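PDB 4DJT: GTP-binding nuclear protein GSP1 from Encephalitozoon cuniculi, which binds GTP and GDP as a Ran-family small GTPase and probably drives protein import into the nucleus and RNA export from it. Local coordinates for residues 26-31 with 164-169; 61-66 with 171-176. All coordinates share one frame; numbering follows the deposited sequence.

Interaction 1: 26-31 with 164-169; sequences TYINRV and LPFLHL. With GDP (guanosine-5'-diphosphate), chain C.
Tyr27, near the end of helix 24-28, reaches out to Pro165 and Phe166 at the start of helix 164-174, its side chain spanning the 11.2 Å between Tyr27 CA and Pro165 CA. Its CG stands anti to the backbone N (chi1 -180°), which sends the ring on toward helix 164-174, with CB and the near part of the ring still short of the other segment. Contact begins at the far half: Tyr27 CE2 lies 3.9 Å from Phe166 CE2, and Tyr27 CZ comes equally close to that same carbon. The hydroxyl goes furthest. Tyr27 OH sits 3.3 Å from Phe166 CE2 and 3.5 Å from Pro165 CG, lodged between the phenyl and pyrrolidine rings, with Pro165 CD also against it. These carbons give the oxygen no polar partner; that is supplied by the carbonyl O of Phe162, just before the helix, in a hydrogen bond that ties down the tip of the side chain. The ring of Phe162 also stacks on that of Tyr27, and Phe91 meets it edge-to-face. Beside Tyr27, Ile28 crosses Phe166 at about a right angle and places CD1 4.0 Å from Phe166 CZ, so that the phenyl group serves both neighbours. Where helix 24-28 ends, Arg30 NH2 donates to Tyr27 O (2.8 Å, 159° at the hydrogen), the oxygen lying in the guanidinium plane. One residue before Tyr27, Thr26 turns to the nucleotide: its N and OG1 both donate to O1A of GDP, at 2.7 Å and 2.6 Å. The short helix thus binds the alpha-phosphate at one residue and the hydrophobic core at the next, an arrangement fitting the helix that follows the P-loop in a Ras-like G domain, here packed against the domain's last helix.

Interaction 2: 61-66 with 171-176; sequences IKFNVW and RIFTGR
Phe63 and Phe173 meet rim to rim where the last helix of the Ras-like G domain lies against its central sheet. Strand 60-68 sits between strand 46-54, antiparallel to it, and the parallel strand 11-17; the face that bears Ile61 and Phe63 is the one packed by helix 164-174. The two phenyl side chains cross obliquely and neither ring lays its face on the other: Phe63 CE1 and Phe173 CE2 approach to 4.1 Å, each near the plane of the opposite ring. In both residues CG is anti to the carbonyl carbon (chi1 -61° in Phe63 and -64° in Phe173). From the strand this swings the end of Phe63 nearer the helix, although its CB does not point straight at it, whereas the CB of Phe173 already points toward the strand. Each ring has further aromatic company: Phe173 stacks on Tyr12 of strand 11-17, while Phe63 meets Phe166, two helical turns before Phe173. The second touch is looser. Ile61 is extended beyond CG1, and its CD1 ends 4.5 Å from Thr174 CG2, a methyl-to-methyl approach at the limit of contact. Thr174 thereby presents its methyl to the strand and keeps its hydroxyl for the end of the helix. OG1 is hydrogen-bonded to Ala170 O, one turn back. Gly175 leaves the helix with positive phi inside an ST turn that starts at Thr174: Arg176 N donates to Thr174 OG1 over 3.2 Å at an N-H...O angle of 154°.

Overall arrangement
From the N terminus, the chain passes strand 11-17 and the P-loop to reach 26-31, then returns through the sheet along 61-66. About a hundred residues later it enters helix 164-174, whose start meets 26-31 in interaction 1 and whose last turn, with the loop residues to Arg176, forms the segment that meets 61-66 in interaction 2. The two closures, spanning 132 and 104 residues, cross rather than nest. Their centres lie about 11 Å apart, and the contacts touch: Ile28 CD1 and Phe166 both pack on Val65, and Phe63 touches Leu169. One helix therefore joins the nucleotide-binding end of the domain to a central strand of its sheet.

Interaction 1: 26-31 with 164-169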
loop_
_atom_site.group_PDB
_atom_site.type_symbol
_atom_site.label_atom_id
_atom_site.label_comp_id
_atom_site.label_asym_id
_atom_site.label_seq_id
_atom_site.Cartn_x
_atom_site.Cartn_y
_atom_site.Cartn_z
ATOM N N THR A 26 -7.666 2.829 -5.675
ATOM C CA THR A 26 -8.814 1.899 -5.621
ATOM C C THR A 26 -8.762 1.005 -4.375
ATOM O O THR A 26 -9.803 0.753 -3.716
ATOM C CB THR A 26 -8.954 1.068 -6.923
ATOM O OG1 THR A 26 -9.033 1.971 -8.051
ATOM C CG2 THR A 26 -10.236 0.200 -6.879
ATOM N N TYR A 27 -7.552 0.567 -4.035
ATOM C CA TYR A 27 -7.322 -0.261 -2.870
ATOM C C TYR A 27 -7.700 0.450 -1.584
ATOM O O TYR A 27 -8.528 -0.054 -0.829
ATOM C CB TYR A 27 -5.875 -0.661 -2.797
ATOM C CG TYR A 27 -5.505 -1.545 -1.604
ATOM C CD1 TYR A 27 -5.912 -2.882 -1.545
ATOM C CD2 TYR A 27 -4.692 -1.076 -0.601
ATOM C CE1 TYR A 27 -5.546 -3.696 -0.493
ATOM C CE2 TYR A 27 -4.319 -1.886 0.461
ATOM C CZ TYR A 27 -4.760 -3.196 0.513
ATOM O OH TYR A 27 -4.361 -4.003 1.585
ATOM N N ILE A 28 -7.126 1.641 -1.349
ATOM C CA ILE A 28 -7.192 2.263 -0.024
ATOM C C ILE A 28 -8.342 3.256 0.166
ATOM O O ILE A 28 -8.727 3.515 1.287
ATOM C CB ILE A 28 -5.885 2.976 0.312
ATOM C CG1 ILE A 28 -5.733 3.195 1.838
ATOM C CG2 ILE A 28 -5.769 4.246 -0.529
ATOM C CD1 ILE A 28 -5.603 1.916 2.663
ATOM N N ASN A 29 -8.860 3.835 -0.929
ATOM C CA ASN A 29 -9.742 4.991 -0.828
ATOM C C ASN A 29 -11.186 4.505 -0.490
ATOM O O ASN A 29 -12.126 4.629 -1.305
ATOM C CB ASN A 29 -9.695 5.782 -2.113
ATOM C CG ASN A 29 -10.514 7.058 -2.065
ATOM O OD1 ASN A 29 -10.822 7.590 -0.991
ATOM N ND2 ASN A 29 -10.881 7.541 -3.220
ATOM N N ARG A 30 -11.268 3.880 0.686
ATOM C CA ARG A 30 -12.492 3.331 1.236
ATOM C C ARG A 30 -12.765 4.022 2.553
ATOM O O ARG A 30 -11.913 4.706 3.102
ATOM C CB ARG A 30 -12.357 1.801 1.400
ATOM C CG ARG A 30 -12.083 1.097 0.080
ATOM C CD ARG A 30 -11.719 -0.386 0.270
ATOM N NE ARG A 30 -12.404 -1.146 -0.747
ATOM C CZ ARG A 30 -11.896 -1.508 -1.916
ATOM N NH1 ARG A 30 -12.661 -2.172 -2.781
ATOM N NH2 ARG A 30 -10.623 -1.291 -2.199
ATOM N N VAL A 31 -13.964 3.861 3.067
ATOM C CA VAL A 31 -14.336 4.605 4.252
ATOM C C VAL A 31 -13.402 4.316 5.422
ATOM O O VAL A 31 -12.904 5.253 6.050
ATOM C CB VAL A 31 -15.812 4.354 4.633
ATOM C CG1 VAL A 31 -16.104 4.893 6.020
ATOM C CG2 VAL A 31 -16.734 4.952 3.567
ATOM N N LEU A 164 -4.990 -8.775 3.965
ATOM C CA LEU A 164 -3.791 -9.607 4.108
ATOM C C LEU A 164 -2.488 -8.787 4.267
ATOM O O LEU A 164 -1.670 -9.130 5.114
ATOM C CB LEU A 164 -3.665 -10.652 2.964
ATOM C CG LEU A 164 -4.822 -11.659 2.881
ATOM C CD1 LEU A 164 -4.528 -12.662 1.760
ATOM C CD2 LEU A 164 -5.012 -12.398 4.210
ATOM N N PRO A 165 -2.290 -7.710 3.443
ATOM C CA PRO A 165 -1.056 -6.952 3.637
ATOM C C PRO A 165 -0.964 -6.367 5.039
ATOM O O PRO A 165 0.104 -6.361 5.634
ATOM C CB PRO A 165 -1.142 -5.855 2.574
ATOM C CG PRO A 165 -1.991 -6.512 1.491
ATOM C CD PRO A 165 -3.051 -7.199 2.303
ATOM N N PHE A 166 -2.090 -5.870 5.551
ATOM C CA PHE A 166 -2.106 -5.259 6.893
ATOM C C PHE A 166 -1.900 -6.307 7.969
ATOM O O PHE A 166 -1.198 -6.079 8.970
ATOM C CB PHE A 166 -3.405 -4.478 7.117
ATOM C CG PHE A 166 -3.538 -3.291 6.235
ATOM C CD1 PHE A 166 -2.726 -2.197 6.415
ATOM C CD2 PHE A 166 -4.417 -3.291 5.157
ATOM C CE1 PHE A 166 -2.780 -1.123 5.557
ATOM C CE2 PHE A 166 -4.481 -2.223 4.320
ATOM C CZ PHE A 166 -3.681 -1.123 4.508
ATOM N N LEU A 167 -2.500 -7.463 7.798
ATOM C CA LEU A 167 -2.287 -8.565 8.738
ATOM C C LEU A 167 -0.810 -8.920 8.833
ATOM O O LEU A 167 -0.262 -9.052 9.929
ATOM C CB LEU A 167 -3.114 -9.781 8.338
ATOM C CG LEU A 167 -3.087 -11.003 9.275
ATOM C CD1 LEU A 167 -3.529 -10.637 10.684
ATOM C CD2 LEU A 167 -3.941 -12.142 8.696
ATOM N N HIS A 168 -0.153 -9.083 7.685
ATOM C CA HIS A 168 1.300 -9.343 7.673
ATOM C C HIS A 168 2.112 -8.268 8.370
ATOM O O HIS A 168 2.984 -8.554 9.187
ATOM C CB HIS A 168 1.824 -9.504 6.255
ATOM C CG HIS A 168 3.271 -9.932 6.203
ATOM N ND1 HIS A 168 3.663 -11.145 6.582
ATOM C CD2 HIS A 168 4.431 -9.225 5.892
ATOM C CE1 HIS A 168 5.002 -11.242 6.464
ATOM N NE2 HIS A 168 5.468 -10.071 6.056
ATOM N N LEU A 169 1.810 -7.019 8.054
ATOM C CA LEU A 169 2.522 -5.874 8.624
ATOM C C LEU A 169 2.356 -5.821 10.149
ATOM O O LEU A 169 3.336 -5.637 10.867
ATOM C CB LEU A 169 2.050 -4.562 7.949
ATOM C CG LEU A 169 2.456 -4.316 6.481
ATOM C CD1 LEU A 169 1.717 -3.123 5.873
ATOM C CD2 LEU A 169 3.976 -4.119 6.372
HETATM P PB GDP C . -3.418 4.352 -8.983
HETATM O O1B GDP C . -3.940 5.060 -7.722
HETATM O O2B GDP C . -2.369 3.284 -8.720
HETATM O O3B GDP C . -3.090 5.341 -10.098
HETATM O O3A GDP C . -4.642 3.535 -9.653
HETATM P PA GDP C . -6.210 3.771 -9.503
HETATM O O1A GDP C . -6.752 3.239 -8.191
HETATM O O2A GDP C . -6.497 5.189 -9.884
HETATM O "O5'" GDP C . -6.843 2.814 -10.595
HETATM C "C5'" GDP C . -6.388 2.932 -11.957
HETATM C "C4'" GDP C . -7.418 2.260 -12.845
HETATM O "O4'" GDP C . -7.386 0.867 -12.613
HETATM C "C3'" GDP C . -8.826 2.689 -12.530
HETATM O "O3'" GDP C . -9.563 2.695 -13.736
HETATM C "C2'" GDP C . -9.394 1.616 -11.654
HETATM O "O2'" GDP C . -10.817 1.425 -11.772
HETATM C "C1'" GDP C . -8.630 0.414 -12.162
HETATM N N9 GDP C . -8.419 -0.562 -11.102
HETATM C C8 GDP C . -7.821 -0.400 -9.901
HETATM N N7 GDP C . -7.854 -1.568 -9.210
HETATM C C5 GDP C . -8.407 -2.489 -9.997
HETATM C C6 GDP C . -8.733 -3.923 -9.899
HETATM O O6 GDP C . -8.456 -4.606 -8.869
HETATM N N1 GDP C . -9.335 -4.495 -10.963
HETATM C C2 GDP C . -9.646 -3.791 -12.088
HETATM N N2 GDP C . -10.244 -4.404 -13.111
HETATM N N3 GDP C . -9.380 -2.479 -12.236
HETATM C C4 GDP C . -8.779 -1.813 -11.233
#

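Interaction 2: 61-66 with 171-176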
loop_
_atom_site.group_PDB
_atom_site.type_symbol
_atom_site.label_atom_id
_atom_site.label_comp_id
_atom_site.label_asym_id
_atom_site.label_seq_id
_atom_site.Cartn_x
_atom_site.Cartn_y
_atom_site.Cartn_z
ATOM N N ILE A 61 -4.738 -1.444 16.584
ATOM C CA ILE A 61 -3.649 -1.295 15.661
ATOM C C ILE A 61 -4.083 -0.367 14.564
ATOM O O ILE A 61 -5.024 -0.677 13.844
ATOM C CB ILE A 61 -3.247 -2.651 15.090
ATOM C CG1 ILE A 61 -2.687 -3.489 16.220
ATOM C CG2 ILE A 61 -2.219 -2.473 13.969
ATOM C CD1 ILE A 61 -2.397 -4.936 15.852
ATOM N N LYS A 62 -3.445 0.790 14.479
ATOM C CA LYS A 62 -3.846 1.801 13.492
ATOM C C LYS A 62 -2.752 1.975 12.464
ATOM O O LYS A 62 -1.565 2.214 12.813
ATOM C CB LYS A 62 -4.174 3.165 14.139
ATOM C CG LYS A 62 -4.506 4.242 13.085
ATOM C CD LYS A 62 -4.809 5.605 13.706
ATOM C CE LYS A 62 -6.170 5.629 14.317
ATOM N NZ LYS A 62 -6.324 6.863 15.131
ATOM N N PHE A 63 -3.137 1.836 11.198
ATOM C CA PHE A 63 -2.248 2.145 10.089
ATOM C C PHE A 63 -2.657 3.502 9.492
ATOM O O PHE A 63 -3.811 3.717 9.120
ATOM C CB PHE A 63 -2.347 1.047 9.025
ATOM C CG PHE A 63 -1.932 -0.315 9.528
ATOM C CD1 PHE A 63 -0.595 -0.661 9.589
ATOM C CD2 PHE A 63 -2.876 -1.247 9.909
ATOM C CE1 PHE A 63 -0.188 -1.935 10.007
ATOM C CE2 PHE A 63 -2.500 -2.513 10.329
ATOM C CZ PHE A 63 -1.159 -2.864 10.394
ATOM N N ASN A 64 -1.692 4.399 9.371
ATOM C CA ASN A 64 -1.912 5.647 8.673
ATOM C C ASN A 64 -1.337 5.474 7.308
ATOM O O ASN A 64 -0.100 5.520 7.125
ATOM C CB ASN A 64 -1.228 6.793 9.440
ATOM C CG ASN A 64 -2.019 7.216 10.658
ATOM O OD1 ASN A 64 -3.260 7.354 10.610
ATOM N ND2 ASN A 64 -1.308 7.442 11.775
ATOM N N VAL A 65 -2.215 5.152 6.350
ATOM C CA VAL A 65 -1.796 4.705 5.049
ATOM C C VAL A 65 -1.806 5.898 4.076
ATOM O O VAL A 65 -2.829 6.513 3.862
ATOM C CB VAL A 65 -2.705 3.550 4.516
ATOM C CG1 VAL A 65 -2.114 2.986 3.224
ATOM C CG2 VAL A 65 -2.866 2.480 5.568
ATOM N N TRP A 66 -0.625 6.273 3.570
ATOM C CA TRP A 66 -0.491 7.407 2.645
ATOM C C TRP A 66 -0.667 6.992 1.243
ATOM O O TRP A 66 -0.101 5.978 0.811
ATOM C CB TRP A 66 0.874 8.058 2.798
ATOM C CG TRP A 66 0.980 8.864 4.048
ATOM C CD1 TRP A 66 0.383 8.611 5.272
ATOM C CD2 TRP A 66 1.741 10.089 4.242
ATOM N NE1 TRP A 66 0.689 9.599 6.161
ATOM C CE2 TRP A 66 1.524 10.491 5.612
ATOM C CE3 TRP A 66 2.575 10.858 3.430
ATOM C CZ2 TRP A 66 2.105 11.635 6.143
ATOM C CZ3 TRP A 66 3.161 11.995 3.971
ATOM C CH2 TRP A 66 2.937 12.374 5.299
ATOM N N ARG A 171 1.802 -8.356 12.127
ATOM C CA ARG A 171 2.642 -9.435 12.636
ATOM C C ARG A 171 4.117 -9.076 12.747
ATOM O O ARG A 171 4.735 -9.315 13.802
ATOM C CB ARG A 171 2.446 -10.705 11.794
ATOM C CG ARG A 171 1.068 -11.264 11.956
ATOM C CD ARG A 171 0.669 -12.302 10.914
ATOM N NE ARG A 171 -0.562 -12.966 11.328
ATOM C CZ ARG A 171 -1.217 -13.885 10.615
ATOM N NH1 ARG A 171 -0.781 -14.271 9.405
ATOM N NH2 ARG A 171 -2.325 -14.414 11.116
ATOM N N ILE A 172 4.669 -8.459 11.704
ATOM C CA ILE A 172 6.046 -7.979 11.714
ATOM C C ILE A 172 6.279 -6.974 12.849
ATOM O O ILE A 172 7.244 -7.089 13.654
ATOM C CB ILE A 172 6.436 -7.314 10.355
ATOM C CG1 ILE A 172 6.465 -8.351 9.190
ATOM C CG2 ILE A 172 7.787 -6.613 10.491
ATOM C CD1 ILE A 172 7.488 -9.496 9.303
ATOM N N PHE A 173 5.403 -5.975 12.911
ATOM C CA PHE A 173 5.586 -4.892 13.845
ATOM C C PHE A 173 5.447 -5.346 15.289
ATOM O O PHE A 173 6.231 -4.885 16.154
ATOM C CB PHE A 173 4.601 -3.781 13.549
ATOM C CG PHE A 173 4.793 -3.119 12.197
ATOM C CD1 PHE A 173 6.065 -2.987 11.629
ATOM C CD2 PHE A 173 3.715 -2.583 11.535
ATOM C CE1 PHE A 173 6.237 -2.352 10.409
ATOM C CE2 PHE A 173 3.876 -1.924 10.343
ATOM C CZ PHE A 173 5.131 -1.834 9.757
ATOM N N THR A 174 4.473 -6.224 15.564
ATOM C CA THR A 174 4.243 -6.742 16.935
ATOM C C THR A 174 5.167 -7.904 17.282
ATOM O O THR A 174 5.369 -8.213 18.469
ATOM C CB THR A 174 2.791 -7.220 17.180
ATOM O OG1 THR A 174 2.489 -8.347 16.326
ATOM C CG2 THR A 174 1.772 -6.102 16.971
ATOM N N GLY A 175 5.712 -8.567 16.266
ATOM C CA GLY A 175 6.490 -9.767 16.474
ATOM C C GLY A 175 5.677 -11.031 16.758
ATOM O O GLY A 175 6.258 -12.053 17.091
ATOM N N ARG A 176 4.344 -10.959 16.628
ATOM C CA ARG A 176 3.447 -12.042 16.976
ATOM C C ARG A 176 2.968 -12.695 15.686
ATOM O O ARG A 176 2.093 -12.166 15.012
ATOM C CB ARG A 176 2.210 -11.548 17.731
ATOM C CG ARG A 176 2.395 -11.018 19.155
ATOM C CD ARG A 176 1.020 -10.616 19.740
ATOM N NE ARG A 176 0.138 -11.789 19.736
ATOM C CZ ARG A 176 -1.146 -11.832 19.352
ATOM N NH1 ARG A 176 -1.831 -10.749 18.959
ATOM N NH2 ARG A 176 -1.761 -13.010 19.373
#